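Long-range contacts in putative spindle pole body component alp6 protein (PDB 6L7R), which probably binds gamma-tubulin and microtubule minus ends as a member of the GCP family, this chain being its N-terminal helical part: residues I13-G18 against R35-F39; S61-K65 against F79-Y83. All coordinates share one frame; numbering follows the deposited sequence.

Contact 1: residues I13-G18 against R35-F39; sequences IDSLIG and RQAVF
I17 and F39 form the tight side of this contact. I17 CD1 comes in near the plane of the F39 ring, at its edge, and lies 3.6 Å from F39 CA. I17 CG1 touches V38 CG1 at 3.8 Å, the two side chains running past each other in opposite directions. I13 crosses F39 at about a right angle. With I13 CG1 placed beside the backbone N (chi1 -69°), I13 CG2 is left anti to it, on the side of F39, 3.7 Å from F39 CD2. I13 also meets V42, R43 and L46 further along helix 29-47.

The other side is polar and looser. R35 bends at chi3 and sends NH1 to D14 O, a 3.2 Å hydrogen bond with an N-H...O angle of 160°. D14 O lies in the guanidinium plane. The same oxygen takes G18 N from the opposite face of its carbonyl plane. I17 CG2 sits loosely over one guanidinium face, toward its rim. The D14 carboxylate does not pair directly with R35; OD1 stays 4.4 Å from NH1, and a water bridges the two atoms. With an alanine in place of R35, D14 O would probably keep G18 N but lose its partner from the second helix, and the D14 carboxylate its nearby positive charge. The segment axes cross at 120°, a splayed helical hairpin made by two consecutive helices of an all-helical N-terminal region.

Contact 2: residues S61-K65 against F79-Y83; sequences SDLIK and FSNLY
I64 lays its CG2 methyl on the ring of F79, and this pair carries the centre of an antiparallel helical hairpin. The hairpin joins helix 59-70 to helix 76-88. The two short segments run at 163° to each other, their axes 11.1 Å apart.

I64 can be followed from its root. CB sits 3.9 Å from F79 CZ, at the far end of the ring. CG2 branches off anti to the backbone N and comes to rest over the centre of the ring face. It is 3.6 Å from the ring centroid and only 14° off the ring normal, a CH-pi contact. CG1 takes the other branch, beside the backbone N. It carries CD1 to the same end of the ring, 4.1 Å from F79 CE1. I64 also touches L99 and H103 of helix 95-105, and an apolar side chain of another protein's chain. The F79 ring has I64 CG2 over one face and, more loosely and toward the rim, Y83 CB over the other.

K65 reaches the ring from the edge. Its chain bends at chi3 and chi4, and this brings NZ to the ring edge, 4.2 Å from F79 CE2. NZ has S80 OG nearby, beyond bonding distance.

One turn away, S61 meets Y83 in a second CH-pi contact. S61 CB stands 3.7 Å from the centroid of the Y83 ring, over its face and toward the rim. N58 serves the polar ends of this pair. Its backbone O takes a weak hydrogen bond from S61 OG, and its side-chain OD1 is hydrogen-bonded to Y83 OH.

Overall arrangement
Contact 1 and contact 2 come in series along the chain. Contact 1 joins helices 6-20 and 29-47, and closes before contact 2 joins helices 59-70 and 76-88. They share no helix. Their centres are 32 Å apart and lie on opposite sides of the centre of the chain. Their nearest atoms stay about 19 Å apart, so the two contacts do not touch. Helix 95-105 adds to the second pair, packing on I64 and Y83. Each contact thus joins its own pair of consecutive helices in this all-helical N-terminal region. Both contacts also lie within reach of the chain of another protein, consistent with a region that binds a partner.

Contact 1: residues I13-G18 against R35-F39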
loop_
_atom_site.group_PDB
_atom_site.type_symbol
_atom_site.label_atom_id
_atom_site.label_comp_id
_atom_site.label_asym_id
_atom_site.label_seq_id
_atom_site.Cartn_x
_atom_site.Cartn_y
_atom_site.Cartn_z
ATOM N N ILE A 13 -7.319 1.132 7.156
ATOM C CA ILE A 13 -7.563 -0.299 7.014
ATOM C C ILE A 13 -9.028 -0.552 6.705
ATOM O O ILE A 13 -9.360 -1.359 5.827
ATOM C CB ILE A 13 -7.113 -1.063 8.270
ATOM C CG1 ILE A 13 -5.584 -1.035 8.392
ATOM C CG2 ILE A 13 -7.640 -2.515 8.216
ATOM C CD1 ILE A 13 -5.063 -1.499 9.765
ATOM N N ASP A 14 -9.929 0.137 7.415
ATOM C CA ASP A 14 -11.355 -0.001 7.123
ATOM C C ASP A 14 -11.633 0.272 5.654
ATOM O O ASP A 14 -12.369 -0.473 4.994
ATOM C CB ASP A 14 -12.177 0.967 7.978
ATOM C CG ASP A 14 -12.164 0.634 9.450
ATOM O OD1 ASP A 14 -11.912 -0.535 9.822
ATOM O OD2 ASP A 14 -12.443 1.564 10.241
ATOM N N SER A 15 -11.028 1.334 5.119
ATOM C CA SER A 15 -11.250 1.692 3.726
ATOM C C SER A 15 -10.729 0.610 2.795
ATOM O O SER A 15 -11.409 0.225 1.834
ATOM C CB SER A 15 -10.583 3.035 3.422
ATOM O OG SER A 15 -11.266 4.073 4.091
ATOM N N LEU A 16 -9.511 0.123 3.056
ATOM C CA LEU A 16 -8.925 -0.939 2.245
ATOM C C LEU A 16 -9.826 -2.163 2.212
ATOM O O LEU A 16 -10.074 -2.742 1.153
ATOM C CB LEU A 16 -7.558 -1.342 2.804
ATOM C CG LEU A 16 -6.201 -0.890 2.270
ATOM C CD1 LEU A 16 -5.149 -1.859 2.817
ATOM C CD2 LEU A 16 -6.146 -0.807 0.740
ATOM N N ILE A 17 -10.293 -2.602 3.385
ATOM C CA ILE A 17 -11.085 -3.824 3.430
ATOM C C ILE A 17 -12.332 -3.686 2.572
ATOM O O ILE A 17 -12.676 -4.593 1.803
ATOM C CB ILE A 17 -11.424 -4.175 4.888
ATOM C CG1 ILE A 17 -10.131 -4.536 5.628
ATOM C CG2 ILE A 17 -12.440 -5.307 4.930
ATOM C CD1 ILE A 17 -10.320 -4.796 7.126
ATOM N N GLY A 18 -13.024 -2.547 2.672
ATOM C CA GLY A 18 -14.224 -2.361 1.879
ATOM C C GLY A 18 -13.931 -2.291 0.393
ATOM O O GLY A 18 -14.724 -2.764 -0.423
ATOM N N ARG A 35 -15.843 -8.706 7.854
ATOM C CA ARG A 35 -15.000 -7.523 8.037
ATOM C C ARG A 35 -14.170 -7.617 9.317
ATOM O O ARG A 35 -12.981 -7.277 9.322
ATOM C CB ARG A 35 -15.852 -6.254 8.050
ATOM C CG ARG A 35 -15.064 -5.017 8.493
ATOM C CD ARG A 35 -15.905 -3.738 8.530
ATOM N NE ARG A 35 -16.392 -3.388 7.200
ATOM C CZ ARG A 35 -15.729 -2.622 6.335
ATOM N NH1 ARG A 35 -14.538 -2.121 6.655
ATOM N NH2 ARG A 35 -16.251 -2.367 5.137
ATOM N N GLN A 36 -14.772 -8.079 10.419
ATOM C CA GLN A 36 -14.006 -8.183 11.656
ATOM C C GLN A 36 -12.878 -9.204 11.522
ATOM O O GLN A 36 -11.756 -8.969 11.992
ATOM C CB GLN A 36 -14.927 -8.549 12.821
ATOM C CG GLN A 36 -14.352 -8.175 14.189
ATOM C CD GLN A 36 -13.942 -6.709 14.273
ATOM O OE1 GLN A 36 -14.756 -5.814 14.050
ATOM N NE2 GLN A 36 -12.675 -6.459 14.591
ATOM N N ALA A 37 -13.159 -10.345 10.883
ATOM C CA ALA A 37 -12.126 -11.360 10.693
ATOM C C ALA A 37 -11.000 -10.829 9.813
ATOM O O ALA A 37 -9.815 -11.107 10.055
ATOM C CB ALA A 37 -12.742 -12.618 10.070
ATOM N N VAL A 38 -11.355 -10.073 8.780
ATOM C CA VAL A 38 -10.333 -9.507 7.907
ATOM C C VAL A 38 -9.543 -8.449 8.660
ATOM O O VAL A 38 -8.312 -8.390 8.567
ATOM C CB VAL A 38 -10.975 -8.938 6.629
ATOM C CG1 VAL A 38 -9.921 -8.278 5.765
ATOM C CG2 VAL A 38 -11.655 -10.042 5.848
ATOM N N PHE A 39 -10.238 -7.621 9.440
ATOM C CA PHE A 39 -9.569 -6.571 10.198
ATOM C C PHE A 39 -8.529 -7.165 11.140
ATOM O O PHE A 39 -7.409 -6.647 11.255
ATOM C CB PHE A 39 -10.604 -5.758 10.975
ATOM C CG PHE A 39 -10.024 -4.571 11.683
ATOM C CD1 PHE A 39 -9.628 -4.662 13.016
ATOM C CD2 PHE A 39 -9.855 -3.370 11.013
ATOM C CE1 PHE A 39 -9.077 -3.560 13.679
ATOM C CE2 PHE A 39 -9.309 -2.259 11.669
ATOM C CZ PHE A 39 -8.920 -2.362 13.003
HETATM O O HOH W 1 -12.880 -2.695 9.046
#

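Contact 2: residues S61-K65 against F79-Y83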
loop_
_atom_site.group_PDB
_atom_site.type_symbol
_atom_site.label_atom_id
_atom_site.label_comp_id
_atom_site.label_asym_id
_atom_site.label_seq_id
_atom_site.Cartn_x
_atom_site.Cartn_y
_atom_site.Cartn_z
ATOM N N SER A 61 14.742 1.551 -5.352
ATOM C CA SER A 61 14.860 1.986 -6.737
ATOM C C SER A 61 15.858 1.132 -7.508
ATOM O O SER A 61 15.677 0.904 -8.712
ATOM C CB SER A 61 15.256 3.460 -6.779
ATOM O OG SER A 61 16.445 3.687 -6.045
ATOM N N ASP A 62 16.914 0.656 -6.844
ATOM C CA ASP A 62 17.838 -0.264 -7.500
ATOM C C ASP A 62 17.182 -1.616 -7.747
ATOM O O ASP A 62 17.414 -2.246 -8.787
ATOM C CB ASP A 62 19.104 -0.426 -6.662
ATOM C CG ASP A 62 20.130 0.645 -6.949
ATOM O OD1 ASP A 62 20.621 1.272 -5.989
ATOM O OD2 ASP A 62 20.449 0.858 -8.139
ATOM N N LEU A 63 16.361 -2.080 -6.798
ATOM C CA LEU A 63 15.612 -3.312 -7.015
ATOM C C LEU A 63 14.631 -3.157 -8.167
ATOM O O LEU A 63 14.464 -4.075 -8.978
ATOM C CB LEU A 63 14.870 -3.715 -5.739
ATOM C CG LEU A 63 15.661 -4.362 -4.599
ATOM C CD1 LEU A 63 14.798 -4.479 -3.357
ATOM C CD2 LEU A 63 16.170 -5.726 -5.016
ATOM N N ILE A 64 13.973 -1.997 -8.254
ATOM C CA ILE A 64 13.004 -1.773 -9.322
ATOM C C ILE A 64 13.703 -1.696 -10.674
ATOM O O ILE A 64 13.241 -2.283 -11.660
ATOM C CB ILE A 64 12.178 -0.507 -9.039
ATOM C CG1 ILE A 64 11.247 -0.729 -7.841
ATOM C CG2 ILE A 64 11.388 -0.097 -10.273
ATOM C CD1 ILE A 64 10.560 0.536 -7.358
ATOM N N LYS A 65 14.829 -0.982 -10.745
ATOM C CA LYS A 65 15.533 -0.863 -12.017
ATOM C C LYS A 65 15.983 -2.228 -12.526
ATOM O O LYS A 65 15.754 -2.574 -13.690
ATOM C CB LYS A 65 16.728 0.082 -11.875
ATOM C CG LYS A 65 17.022 0.898 -13.130
ATOM C CD LYS A 65 18.378 1.592 -13.054
ATOM C CE LYS A 65 18.559 2.324 -11.727
ATOM N NZ LYS A 65 17.538 3.390 -11.493
ATOM N N PHE A 79 11.111 5.016 -15.856
ATOM C CA PHE A 79 11.091 4.893 -14.403
ATOM C C PHE A 79 12.182 5.742 -13.765
ATOM O O PHE A 79 11.955 6.384 -12.733
ATOM C CB PHE A 79 11.262 3.445 -13.953
ATOM C CG PHE A 79 11.678 3.342 -12.513
ATOM C CD1 PHE A 79 10.744 3.523 -11.502
ATOM C CD2 PHE A 79 13.009 3.142 -12.170
ATOM C CE1 PHE A 79 11.120 3.469 -10.165
ATOM C CE2 PHE A 79 13.399 3.097 -10.844
ATOM C CZ PHE A 79 12.455 3.250 -9.837
ATOM N N SER A 80 13.383 5.723 -14.346
ATOM C CA SER A 80 14.495 6.482 -13.784
ATOM C C SER A 80 14.183 7.973 -13.746
ATOM O O SER A 80 14.503 8.662 -12.769
ATOM C CB SER A 80 15.760 6.206 -14.592
ATOM O OG SER A 80 16.886 6.786 -13.969
ATOM N N ASN A 81 13.545 8.493 -14.794
ATOM C CA ASN A 81 13.155 9.899 -14.773
ATOM C C ASN A 81 12.043 10.147 -13.755
ATOM O O ASN A 81 12.044 11.170 -13.059
ATOM C CB ASN A 81 12.730 10.343 -16.174
ATOM C CG ASN A 81 13.884 10.309 -17.172
ATOM O OD1 ASN A 81 15.054 10.288 -16.783
ATOM N ND2 ASN A 81 13.558 10.297 -18.463
ATOM N N LEU A 82 11.086 9.222 -13.646
ATOM C CA LEU A 82 10.042 9.366 -12.631
ATOM C C LEU A 82 10.630 9.363 -11.221
ATOM O O LEU A 82 10.239 10.180 -10.372
ATOM C CB LEU A 82 9.004 8.253 -12.780
ATOM C CG LEU A 82 8.066 8.324 -13.985
ATOM C CD1 LEU A 82 7.378 6.986 -14.243
ATOM C CD2 LEU A 82 7.040 9.415 -13.775
ATOM N N TYR A 83 11.585 8.462 -10.962
ATOM C CA TYR A 83 12.209 8.384 -9.644
ATOM C C TYR A 83 12.886 9.694 -9.284
ATOM O O TYR A 83 12.796 10.161 -8.142
ATOM C CB TYR A 83 13.229 7.241 -9.609
ATOM C CG TYR A 83 13.999 7.149 -8.300
ATOM C CD1 TYR A 83 13.355 6.813 -7.112
ATOM C CD2 TYR A 83 15.366 7.392 -8.253
ATOM C CE1 TYR A 83 14.054 6.732 -5.911
ATOM C CE2 TYR A 83 16.073 7.309 -7.060
ATOM C CZ TYR A 83 15.411 6.980 -5.895
ATOM O OH TYR A 83 16.110 6.899 -4.712
#